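Side-chain contacts in MOSUB1, transcription cofactor (Magnaporthe oryzae, PDB 4AGH), which binds single-stranded DNA and probably acts as a transcriptional coactivator in the nucleus: residues Q40-A43 with P47-E50; G58-K63 with F67-E72. One frame throughout, in Å; residues are numbered along the deposited sequence.

Overall arrangement
Contacts 1 and 2 follow one another along the chain, and their centres lie about 10 Å apart. Each joins the two strands of a beta hairpin. They meet where strands 47-50 and 55-62 run side by side in one curved antiparallel sheet. Contact 1 is the more superficial: a short edge strand held by two backbone bonds, one aromatic ring and an amide-carboxylate bond. Contact 2 lies nearer the centre of the chain and is partly buried. It relies on four backbone bonds, with an Asn-Ser bond on one face and buried isoleucines on the other. Both contacts also touch the second subunit.

Contact 1. Residues Q40-A43 with P47-E50; sequences QVDA and PFWE
Gln40 places its CB over one face of the Phe48 ring, 3.5 Å from Phe48 CE1. Its amide carbon lies beyond the rim at CZ, raised to the same side. The amide slants past that rim, with the amide and ring planes 36° apart. The extended Gln40 chain (chi2 177°) carries the amide on past the ring to Glu50. There Gln40 NE2 donates to Glu50 OE2 at 2.9 Å. The acceptor lies close to the amide plane, but the amide nitrogen approaches from above the carboxylate plane.

Asp42 meets the CD1-CE1 edge of the Phe48 ring. Its backbone N is at the ring edge, in plane, 3.5 Å from Phe48 CD1, and its CB packs against the same carbon. Phe48 holds its CG between backbone N and carbonyl carbon (chi1 77°), which swings the ring across to the 40-43 segment. Arg56 makes a cation-pi contact with this ring. The Asp42 carboxylate turns back to its own turn, where OD1 accepts from the N atoms of Glu44 and Asn46. A water bridges Asp42 OD2 and Pro47 O, donating to both.

Under the side chains, Gln40 and Phe48 form an antiparallel hydrogen-bonded pair. Gln40 N reaches Phe48 O at 2.9 Å, and Phe48 N reaches Gln40 O at 2.8 Å. Gln40 O also receives a CA-H contact from Pro47. On the opposite face, Pro47 packs on Arg111 of the second subunit.

This is a small hairpin at the edge of the PC4-family sheet. Its chemistry is mixed: the CB of a glutamine packs on a buried ring, and its amide goes on to bond an exposed glutamate. The Asp42 bonds probably fix the shape of the connecting turn.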
ATOM      1  N   GLN A  40      11.856  -7.433  10.254  1.00 31.45           N
ATOM      2  CA  GLN A  40      12.369  -6.957  11.538  1.00 32.80           C
ATOM      3  C   GLN A  40      11.214  -6.776  12.520  1.00 27.31           C
ATOM      4  O   GLN A  40      10.056  -6.920  12.153  1.00 30.09           O
ATOM      5  CB  GLN A  40      13.098  -5.622  11.363  1.00 43.65           C
ATOM      6  CG  GLN A  40      14.201  -5.612  10.308  1.00 50.30           C
ATOM      7  CD  GLN A  40      14.821  -4.232  10.133  1.00 52.53           C
ATOM      8  OE1 GLN A  40      15.440  -3.697  11.055  1.00 58.09           O
ATOM      9  NE2 GLN A  40      14.645  -3.644   8.949  1.00 39.11           N
ATOM     10  N   VAL A  41      11.538  -6.462  13.770  1.00 32.41           N
ATOM     11  CA  VAL A  41      10.522  -6.203  14.783  1.00 26.90           C
ATOM     12  C   VAL A  41      10.649  -4.758  15.252  1.00 27.78           C
ATOM     13  O   VAL A  41      11.726  -4.330  15.670  1.00 30.61           O
ATOM     14  CB  VAL A  41      10.667  -7.163  15.986  1.00 35.12           C
ATOM     15  CG1 VAL A  41       9.740  -6.747  17.122  1.00 34.48           C
ATOM     16  CG2 VAL A  41      10.388  -8.601  15.557  1.00 39.36           C
ATOM     17  N   ASP A  42       9.563  -3.997  15.185  1.00 28.24           N
ATOM     18  CA  ASP A  42       9.652  -2.568  15.496  1.00 28.80           C
ATOM     19  C   ASP A  42       9.547  -2.296  16.996  1.00 31.08           C
ATOM     20  O   ASP A  42       9.510  -3.227  17.802  1.00 28.67           O
ATOM     21  CB  ASP A  42       8.620  -1.758  14.704  1.00 26.84           C
ATOM     22  CG  ASP A  42       7.187  -2.138  15.035  1.00 24.05           C
ATOM     23  OD1 ASP A  42       6.940  -2.658  16.136  1.00 26.91           O
ATOM     24  OD2 ASP A  42       6.299  -1.883  14.197  1.00 27.50           O
ATOM     25  N   ALA A  43       9.517  -1.020  17.373  1.00 30.80           N
ATOM     26  CA  ALA A  43       9.513  -0.648  18.789  1.00 37.56           C
ATOM     27  C   ALA A  43       8.254  -1.114  19.514  1.00 33.33           C
ATOM     28  O   ALA A  43       8.239  -1.197  20.736  1.00 36.54           O
ATOM     29  CB  ALA A  43       9.698   0.865  18.946  1.00 40.12           C
ATOM     30  N   PRO A  47       6.054  -7.039  13.446  1.00 17.95           N
ATOM     31  CA  PRO A  47       6.947  -7.298  12.312  1.00 20.70           C
ATOM     32  C   PRO A  47       6.815  -6.223  11.232  1.00 23.61           C
ATOM     33  O   PRO A  47       5.714  -5.726  10.982  1.00 22.07           O
ATOM     34  CB  PRO A  47       6.454  -8.653  11.780  1.00 20.15           C
ATOM     35  CG  PRO A  47       5.011  -8.677  12.121  1.00 23.69           C
ATOM     36  CD  PRO A  47       4.887  -7.940  13.452  1.00 20.78           C
ATOM     37  N   PHE A  48       7.933  -5.871  10.606  1.00 19.62           N
ATOM     38  CA  PHE A  48       7.896  -4.918   9.495  1.00 17.87           C
ATOM     39  C   PHE A  48       8.996  -5.151   8.474  1.00 17.99           C
ATOM     40  O   PHE A  48      10.005  -5.803   8.757  1.00 21.26           O
ATOM     41  CB  PHE A  48       7.944  -3.473  10.007  1.00 17.32           C
ATOM     42  CG  PHE A  48       9.313  -3.020  10.450  1.00 22.18           C
ATOM     43  CD1 PHE A  48       9.772  -3.297  11.727  1.00 24.40           C
ATOM     44  CD2 PHE A  48      10.130  -2.295   9.591  1.00 22.63           C
ATOM     45  CE1 PHE A  48      11.026  -2.863  12.138  1.00 30.16           C
ATOM     46  CE2 PHE A  48      11.388  -1.858   9.997  1.00 23.51           C
ATOM     47  CZ  PHE A  48      11.837  -2.142  11.271  1.00 27.80           C
ATOM     48  N   TRP A  49       8.775  -4.601   7.279  1.00 17.91           N
ATOM     49  CA  TRP A  49       9.706  -4.686   6.166  1.00 21.83           C
ATOM     50  C   TRP A  49       9.939  -3.260   5.670  1.00 18.79           C
ATOM     51  O   TRP A  49       9.002  -2.469   5.599  1.00 22.14           O
ATOM     52  CB  TRP A  49       9.107  -5.532   5.036  1.00 22.09           C
ATOM     53  CG  TRP A  49       8.923  -6.977   5.407  1.00 22.39           C
ATOM     54  CD1 TRP A  49       9.762  -8.011   5.109  1.00 29.32           C
ATOM     55  CD2 TRP A  49       7.835  -7.542   6.159  1.00 21.42           C
ATOM     56  NE1 TRP A  49       9.264  -9.187   5.628  1.00 30.49           N
ATOM     57  CE2 TRP A  49       8.086  -8.926   6.270  1.00 28.36           C
ATOM     58  CE3 TRP A  49       6.677  -7.011   6.738  1.00 22.10           C
ATOM     59  CZ2 TRP A  49       7.213  -9.788   6.947  1.00 31.87           C
ATOM     60  CZ3 TRP A  49       5.816  -7.868   7.407  1.00 25.53           C
ATOM     61  CH2 TRP A  49       6.090  -9.241   7.507  1.00 25.40           C
ATOM     62  N   GLU A  50      11.185  -2.914   5.370  1.00 20.66           N
ATOM     63  CA  GLU A  50      11.458  -1.582   4.843  1.00 21.17           C
ATOM     64  C   GLU A  50      11.268  -1.553   3.330  1.00 22.15           C
ATOM     65  O   GLU A  50      11.748  -2.443   2.622  1.00 26.08           O
ATOM     66  CB  GLU A  50      12.888  -1.143   5.195  1.00 24.97           C
ATOM     67  CG  GLU A  50      13.161  -1.129   6.684  1.00 31.09           C
ATOM     68  CD  GLU A  50      14.576  -0.680   7.023  1.00 46.99           C
ATOM     69  OE1 GLU A  50      15.277  -0.151   6.133  1.00 53.33           O
ATOM     70  OE2 GLU A  50      14.987  -0.861   8.186  1.00 49.88           O
TER
HETATM   71  O   HOH W   1       5.031  -3.194  12.083  1.00 20.79           O

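Contact 2. Residues G58-K63 with F67-E72; sequences GISQFK and FINIRE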
ATOM      1  N   GLY A  58       4.187  -3.021   7.627  1.00 18.99           N
ATOM      2  CA  GLY A  58       4.221  -3.841   8.823  1.00 18.27           C
ATOM      3  C   GLY A  58       2.857  -4.425   9.076  1.00 25.13           C
ATOM      4  O   GLY A  58       1.899  -4.064   8.404  1.00 21.00           O
ATOM      5  N   ILE A  59       2.771  -5.341  10.032  1.00 17.36           N
ATOM      6  CA  ILE A  59       1.487  -5.914  10.407  1.00 18.34           C
ATOM      7  C   ILE A  59       1.254  -5.679  11.885  1.00 18.84           C
ATOM      8  O   ILE A  59       2.094  -6.050  12.717  1.00 16.49           O
ATOM      9  CB  ILE A  59       1.450  -7.427  10.129  1.00 21.81           C
ATOM     10  CG1 ILE A  59       1.650  -7.689   8.633  1.00 22.00           C
ATOM     11  CG2 ILE A  59       0.129  -8.017  10.583  1.00 18.60           C
ATOM     12  CD1 ILE A  59       1.981  -9.132   8.321  1.00 20.77           C
ATOM     13  N   SER A  60       0.116  -5.065  12.204  1.00 16.95           N
ATOM     14  CA  SER A  60      -0.272  -4.806  13.586  1.00 19.71           C
ATOM     15  C   SER A  60      -1.563  -5.545  13.885  1.00 21.82           C
ATOM     16  O   SER A  60      -2.275  -5.972  12.975  1.00 23.43           O
ATOM     17  CB  SER A  60      -0.474  -3.301  13.815  1.00 23.23           C
ATOM     18  OG  SER A  60      -1.621  -2.818  13.117  1.00 22.68           O
ATOM     19  N   GLN A  61      -1.872  -5.713  15.167  1.00 19.31           N
ATOM     20  CA  GLN A  61      -3.087  -6.396  15.521  1.00 21.13           C
ATOM     21  C   GLN A  61      -3.833  -5.568  16.547  1.00 35.47           C
ATOM     22  O   GLN A  61      -3.255  -5.113  17.541  1.00 36.09           O
ATOM     23  CB  GLN A  61      -2.756  -7.784  16.071  1.00 27.92           C
ATOM     24  CG  GLN A  61      -3.939  -8.707  16.208  1.00 34.45           C
ATOM     25  CD  GLN A  61      -3.520 -10.103  16.622  1.00 36.47           C
ATOM     26  OE1 GLN A  61      -3.400 -10.397  17.809  1.00 36.93           O
ATOM     27  NE2 GLN A  61      -3.283 -10.968  15.639  1.00 28.60           N
ATOM     28  N   PHE A  62      -5.121  -5.370  16.295  1.00 27.72           N
ATOM     29  CA  PHE A  62      -5.965  -4.594  17.202  1.00 31.58           C
ATOM     30  C   PHE A  62      -7.295  -5.297  17.368  1.00 37.18           C
ATOM     31  O   PHE A  62      -7.993  -5.540  16.384  1.00 36.16           O
ATOM     32  CB  PHE A  62      -6.166  -3.179  16.649  1.00 33.32           C
ATOM     33  CG  PHE A  62      -6.949  -2.272  17.562  1.00 46.33           C
ATOM     34  CD1 PHE A  62      -6.322  -1.603  18.600  1.00 51.76           C
ATOM     35  CD2 PHE A  62      -8.309  -2.086  17.378  1.00 58.60           C
ATOM     36  CE1 PHE A  62      -7.039  -0.766  19.441  1.00 62.09           C
ATOM     37  CE2 PHE A  62      -9.033  -1.249  18.215  1.00 62.69           C
ATOM     38  CZ  PHE A  62      -8.395  -0.589  19.248  1.00 65.67           C
ATOM     39  N   LYS A  63      -7.637  -5.637  18.609  1.00 42.00           N
ATOM     40  CA  LYS A  63      -8.867  -6.371  18.886  1.00 50.73           C
ATOM     41  C   LYS A  63      -8.933  -7.666  18.078  1.00 46.78           C
ATOM     42  O   LYS A  63      -9.999  -8.039  17.580  1.00 44.76           O
ATOM     43  CB  LYS A  63     -10.094  -5.513  18.574  1.00 52.01           C
ATOM     44  CG  LYS A  63     -10.769  -4.877  19.783  1.00 61.60           C
ATOM     45  CD  LYS A  63      -9.969  -3.708  20.342  1.00 62.23           C
ATOM     46  CE  LYS A  63     -10.810  -2.915  21.340  1.00 76.27           C
ATOM     47  NZ  LYS A  63     -10.031  -1.818  21.997  1.00 80.10           N
ATOM     48  N   PHE A  67      -3.866  -5.824  10.585  1.00 17.29           N
ATOM     49  CA  PHE A  67      -3.803  -4.717   9.626  1.00 16.78           C
ATOM     50  C   PHE A  67      -2.456  -4.679   8.945  1.00 19.04           C
ATOM     51  O   PHE A  67      -1.419  -4.946   9.568  1.00 20.63           O
ATOM     52  CB  PHE A  67      -4.073  -3.396  10.320  1.00 16.45           C
ATOM     53  CG  PHE A  67      -5.436  -3.332  10.922  1.00 22.87           C
ATOM     54  CD1 PHE A  67      -5.666  -3.834  12.192  1.00 23.01           C
ATOM     55  CD2 PHE A  67      -6.505  -2.852  10.187  1.00 30.11           C
ATOM     56  CE1 PHE A  67      -6.937  -3.813  12.737  1.00 27.43           C
ATOM     57  CE2 PHE A  67      -7.773  -2.822  10.726  1.00 37.51           C
ATOM     58  CZ  PHE A  67      -7.991  -3.305  12.003  1.00 38.00           C
ATOM     59  N   ILE A  68      -2.477  -4.361   7.653  1.00 17.52           N
ATOM     60  CA  ILE A  68      -1.249  -4.220   6.902  1.00 19.08           C
ATOM     61  C   ILE A  68      -1.009  -2.725   6.760  1.00 19.37           C
ATOM     62  O   ILE A  68      -1.730  -2.027   6.042  1.00 16.73           O
ATOM     63  CB  ILE A  68      -1.327  -4.880   5.508  1.00 17.18           C
ATOM     64  CG1 ILE A  68      -1.501  -6.410   5.615  1.00 17.02           C
ATOM     65  CG2 ILE A  68      -0.073  -4.575   4.708  1.00 18.57           C
ATOM     66  CD1 ILE A  68      -2.937  -6.857   5.903  1.00 21.86           C
ATOM     67  N   ASN A  69       0.003  -2.235   7.462  1.00 16.71           N
ATOM     68  CA  ASN A  69       0.249  -0.804   7.544  1.00 17.50           C
ATOM     69  C   ASN A  69       1.367  -0.370   6.621  1.00 22.65           C
ATOM     70  O   ASN A  69       2.487  -0.846   6.730  1.00 21.10           O
ATOM     71  CB  ASN A  69       0.597  -0.429   8.974  1.00 18.08           C
ATOM     72  CG  ASN A  69      -0.481  -0.826   9.947  1.00 20.72           C
ATOM     73  OD1 ASN A  69      -1.605  -0.325   9.882  1.00 19.87           O
ATOM     74  ND2 ASN A  69      -0.145  -1.719  10.874  1.00 19.91           N
ATOM     75  N   ILE A  70       1.051   0.527   5.696  1.00 14.88           N
ATOM     76  CA  ILE A  70       2.055   1.072   4.807  1.00 14.88           C
ATOM     77  C   ILE A  70       2.234   2.527   5.226  1.00 16.33           C
ATOM     78  O   ILE A  70       1.296   3.314   5.129  1.00 17.56           O
ATOM     79  CB  ILE A  70       1.556   0.994   3.362  1.00 15.74           C
ATOM     80  CG1 ILE A  70       1.095  -0.439   3.054  1.00 20.78           C
ATOM     81  CG2 ILE A  70       2.641   1.467   2.401  1.00 19.70           C
ATOM     82  CD1 ILE A  70       0.436  -0.597   1.687  1.00 26.84           C
ATOM     83  N   ARG A  71       3.420   2.895   5.705  1.00 15.29           N
ATOM     84  CA  ARG A  71       3.516   4.195   6.362  1.00 16.04           C
ATOM     85  C   ARG A  71       4.916   4.760   6.320  1.00 18.33           C
ATOM     86  O   ARG A  71       5.885   4.019   6.411  1.00 18.49           O
ATOM     87  CB  ARG A  71       3.064   4.068   7.822  1.00 17.65           C
ATOM     88  CG  ARG A  71       3.001   5.402   8.558  1.00 19.43           C
ATOM     89  CD  ARG A  71       2.166   5.326   9.815  1.00 24.35           C
ATOM     90  NE  ARG A  71       0.799   4.860   9.571  1.00 24.32           N
ATOM     91  CZ  ARG A  71      -0.211   5.619   9.151  1.00 22.48           C
ATOM     92  NH1 ARG A  71      -0.035   6.911   8.865  1.00 20.57           N
ATOM     93  NH2 ARG A  71      -1.412   5.066   8.985  1.00 22.20           N
ATOM     94  N   GLU A  72       5.003   6.080   6.183  1.00 17.77           N
ATOM     95  CA  GLU A  72       6.282   6.759   6.246  1.00 16.33           C
ATOM     96  C   GLU A  72       6.567   7.164   7.681  1.00 18.29           C
ATOM     97  O   GLU A  72       5.700   7.711   8.371  1.00 18.89           O
ATOM     98  CB  GLU A  72       6.277   7.998   5.349  1.00 15.61           C
ATOM     99  CG  GLU A  72       7.583   8.790   5.422  1.00 18.65           C
ATOM    100  CD  GLU A  72       7.665   9.875   4.373  1.00 27.72           C
ATOM    101  OE1 GLU A  72       7.230   9.638   3.231  1.00 28.86           O
ATOM    102  OE2 GLU A  72       8.177  10.970   4.692  1.00 30.34           O
TER
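Gly58 pairs with Asn69, and Ser60 with Phe67, each as an antiparallel hydrogen-bonded pair. Asn69 N to Gly58 O is 2.8 Å, and Ser60 N to Phe67 O is 3.1 Å. Between them Ile59 faces Ile68 in a non-hydrogen-bonded pair, where Ile59 CA sends a C-H toward Phe67 O at 3.2 Å.

One polar side-chain bond runs across the strands. Asn69 ND2 donates to Ser60 OG at 2.9 Å with an angle of 162° at the hydrogen. The hydroxyl lies in the amide plane. Ser60 OG stands between its own N and carbonyl carbon (chi1 69°), which turns it to the amide. A second polar atom, Ser60 O, lies at the edge of the Phe67 ring, near its plane.

Apolar contact is lighter. Phe67 CE1 touches Phe62 CB at 4.0 Å.

Ile59 and Ile68 lie on the other face. They pack on Glu107 and Leu108 of the second subunit, respectively. The hairpin joins strands 55-62 and 65-76 of the curved antiparallel sheet of the PC4-family domain. It therefore has a polar and aromatic face, and an aliphatic one used in the dimer interface.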